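Local structure of MoaD/ThiS family protein (Mycobacterium tuberculosis, 6JBZ) at residues G10-T14 with L77-D81. The protein probably acts as the small ubiquitin-like sulfur-carrier subunit in molybdenum cofactor biosynthesis. Sequence-based numbering, arbitrary orientation.
Sequences GIQVT and LSAGD
With chi1 at 56°, Ile11 places CG1 between its own backbone N and carbonyl carbon, and the extended chi2 carries CD1 on to Leu77. There it lies 4.1 Å from Leu77 CB and also rests against the backbone, near Leu77 O and Ser78 C. The other branch, CG2, is turned to the Ala79 methyl, 4.0 Å from Ala79 CB, which means that one isoleucine touches both the residue before the turn and its second position. Val13 has CG1 beside its backbone N (chi1 -63°), and this methyl packs obliquely against Asp81, 4.0 Å from Asp81 CB, while also meeting Leu77 CD1. Leu43 of helix 40-50 touches both Val13 and Leu77.

Two backbone bonds fix the alignment: Gly80 N donates to Gln12 O at 3.2 Å and Thr14 N to Asp81 O at 3.0 Å, both nearly straight. The strand thus grips a type II turn, Ser78 to Asp81, from both a C=O and an N-H, and the turn itself is closed by Asp81 N to Ser78 O. Gly80 sits at its third position with a positive phi of 89°, as this turn type requires. The bond from Thr14 also begins the parallel pairing with strand 82-86, the central pair of this ubiquitin-like sheet.

Within the turn, Ser78 N reaches Asp81 OD2 at 3.0 Å from well above the carboxylate plane, and Arg65 NE makes a salt bridge to the same oxygen. The buried carboxylate thus has both an amide and a cation as partners, which would probably stabilise its negative charge and tie the turn to strand 62-65.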
ATOM      1  N   GLY B  10      18.230  22.856 -48.632  1.00 46.00           N
ATOM      2  CA  GLY B  10      17.268  22.305 -47.736  1.00 42.02           C
ATOM      3  C   GLY B  10      17.480  20.900 -47.286  1.00 47.13           C
ATOM      4  O   GLY B  10      18.070  20.102 -47.959  1.00 47.47           O
ATOM      5  N   ILE B  11      16.935  20.614 -46.123  1.00 35.91           N
ATOM      6  CA  ILE B  11      16.970  19.301 -45.578  1.00 33.93           C
ATOM      7  C   ILE B  11      15.584  18.915 -45.164  1.00 39.18           C
ATOM      8  O   ILE B  11      14.747  19.732 -44.923  1.00 37.62           O
ATOM      9  CB  ILE B  11      17.895  19.213 -44.385  1.00 34.92           C
ATOM     10  CG1 ILE B  11      17.509  20.214 -43.335  1.00 34.17           C
ATOM     11  CG2 ILE B  11      19.303  19.468 -44.815  1.00 36.20           C
ATOM     12  CD1 ILE B  11      17.928  19.803 -41.959  1.00 35.65           C
ATOM     13  N   GLN B  12      15.365  17.629 -45.104  1.00 34.80           N
ATOM     14  CA  GLN B  12      14.097  17.082 -44.760  1.00 32.51           C
ATOM     15  C   GLN B  12      14.267  16.367 -43.457  1.00 34.27           C
ATOM     16  O   GLN B  12      15.236  15.705 -43.255  1.00 36.31           O
ATOM     17  CB  GLN B  12      13.694  16.120 -45.834  1.00 33.12           C
ATOM     18  CG  GLN B  12      12.214  15.996 -46.032  1.00 46.56           C
ATOM     19  CD  GLN B  12      11.896  15.096 -47.181  1.00 48.16           C
ATOM     20  OE1 GLN B  12      12.632  15.055 -48.136  1.00 53.95           O
ATOM     21  NE2 GLN B  12      10.810  14.378 -47.094  1.00 43.41           N
ATOM     22  N   VAL B  13      13.339  16.555 -42.548  1.00 29.30           N
ATOM     23  CA  VAL B  13      13.353  15.843 -41.296  1.00 32.54           C
ATOM     24  C   VAL B  13      11.999  15.234 -41.037  1.00 32.97           C
ATOM     25  O   VAL B  13      11.030  15.656 -41.574  1.00 33.81           O
ATOM     26  CB  VAL B  13      13.732  16.732 -40.104  1.00 35.65           C
ATOM     27  CG1 VAL B  13      15.127  17.271 -40.234  1.00 29.09           C
ATOM     28  CG2 VAL B  13      12.726  17.823 -39.894  1.00 30.36           C
ATOM     29  N   THR B  14      11.967  14.209 -40.221  1.00 31.08           N
ATOM     30  CA  THR B  14      10.730  13.620 -39.816  1.00 27.76           C
ATOM     31  C   THR B  14      10.378  14.044 -38.419  1.00 32.54           C
ATOM     32  O   THR B  14      11.125  13.829 -37.528  1.00 31.22           O
ATOM     33  CB  THR B  14      10.811  12.110 -39.819  1.00 32.38           C
ATOM     34  OG1 THR B  14      11.152  11.661 -41.118  1.00 38.19           O
ATOM     35  CG2 THR B  14       9.505  11.537 -39.472  1.00 28.28           C
ATOM     36  N   LEU B  77      19.879  20.863 -36.964  1.00 40.18           N
ATOM     37  CA  LEU B  77      19.402  19.575 -37.441  1.00 39.42           C
ATOM     38  C   LEU B  77      20.220  19.086 -38.631  1.00 41.49           C
ATOM     39  O   LEU B  77      20.865  19.877 -39.324  1.00 44.32           O
ATOM     40  CB  LEU B  77      17.927  19.665 -37.837  1.00 37.88           C
ATOM     41  CG  LEU B  77      16.927  20.119 -36.777  1.00 37.15           C
ATOM     42  CD1 LEU B  77      15.604  20.398 -37.434  1.00 34.72           C
ATOM     43  CD2 LEU B  77      16.775  19.052 -35.731  1.00 40.75           C
ATOM     44  N   SER B  78      20.175  17.782 -38.875  1.00 40.13           N
ATOM     45  CA  SER B  78      20.782  17.196 -40.064  1.00 38.81           C
ATOM     46  C   SER B  78      19.719  16.477 -40.861  1.00 40.33           C
ATOM     47  O   SER B  78      18.714  16.044 -40.304  1.00 44.19           O
ATOM     48  CB  SER B  78      21.891  16.216 -39.696  1.00 36.12           C
ATOM     49  OG  SER B  78      22.554  16.634 -38.522  1.00 46.24           O
ATOM     50  N   ALA B  79      19.946  16.339 -42.158  1.00 37.72           N
ATOM     51  CA  ALA B  79      19.055  15.571 -42.999  1.00 35.91           C
ATOM     52  C   ALA B  79      18.855  14.172 -42.419  1.00 41.87           C
ATOM     53  O   ALA B  79      19.804  13.549 -41.936  1.00 41.03           O
ATOM     54  CB  ALA B  79      19.598  15.494 -44.406  1.00 29.80           C
ATOM     55  N   GLY B  80      17.607  13.705 -42.441  1.00 38.41           N
ATOM     56  CA  GLY B  80      17.271  12.377 -41.981  1.00 33.06           C
ATOM     57  C   GLY B  80      16.952  12.314 -40.500  1.00 39.03           C
ATOM     58  O   GLY B  80      16.462  11.292 -40.018  1.00 44.09           O
ATOM     59  N   ASP B  81      17.236  13.389 -39.771  1.00 35.90           N
ATOM     60  CA  ASP B  81      16.904  13.447 -38.343  1.00 39.65           C
ATOM     61  C   ASP B  81      15.438  13.112 -38.068  1.00 40.64           C
ATOM     62  O   ASP B  81      14.558  13.354 -38.906  1.00 36.38           O
ATOM     63  CB  ASP B  81      17.203  14.827 -37.773  1.00 36.89           C
ATOM     64  CG  ASP B  81      18.634  14.979 -37.330  1.00 41.44           C
ATOM     65  OD1 ASP B  81      19.434  14.053 -37.567  1.00 46.22           O
ATOM     66  OD2 ASP B  81      18.958  16.028 -36.741  1.00 42.12           O
TER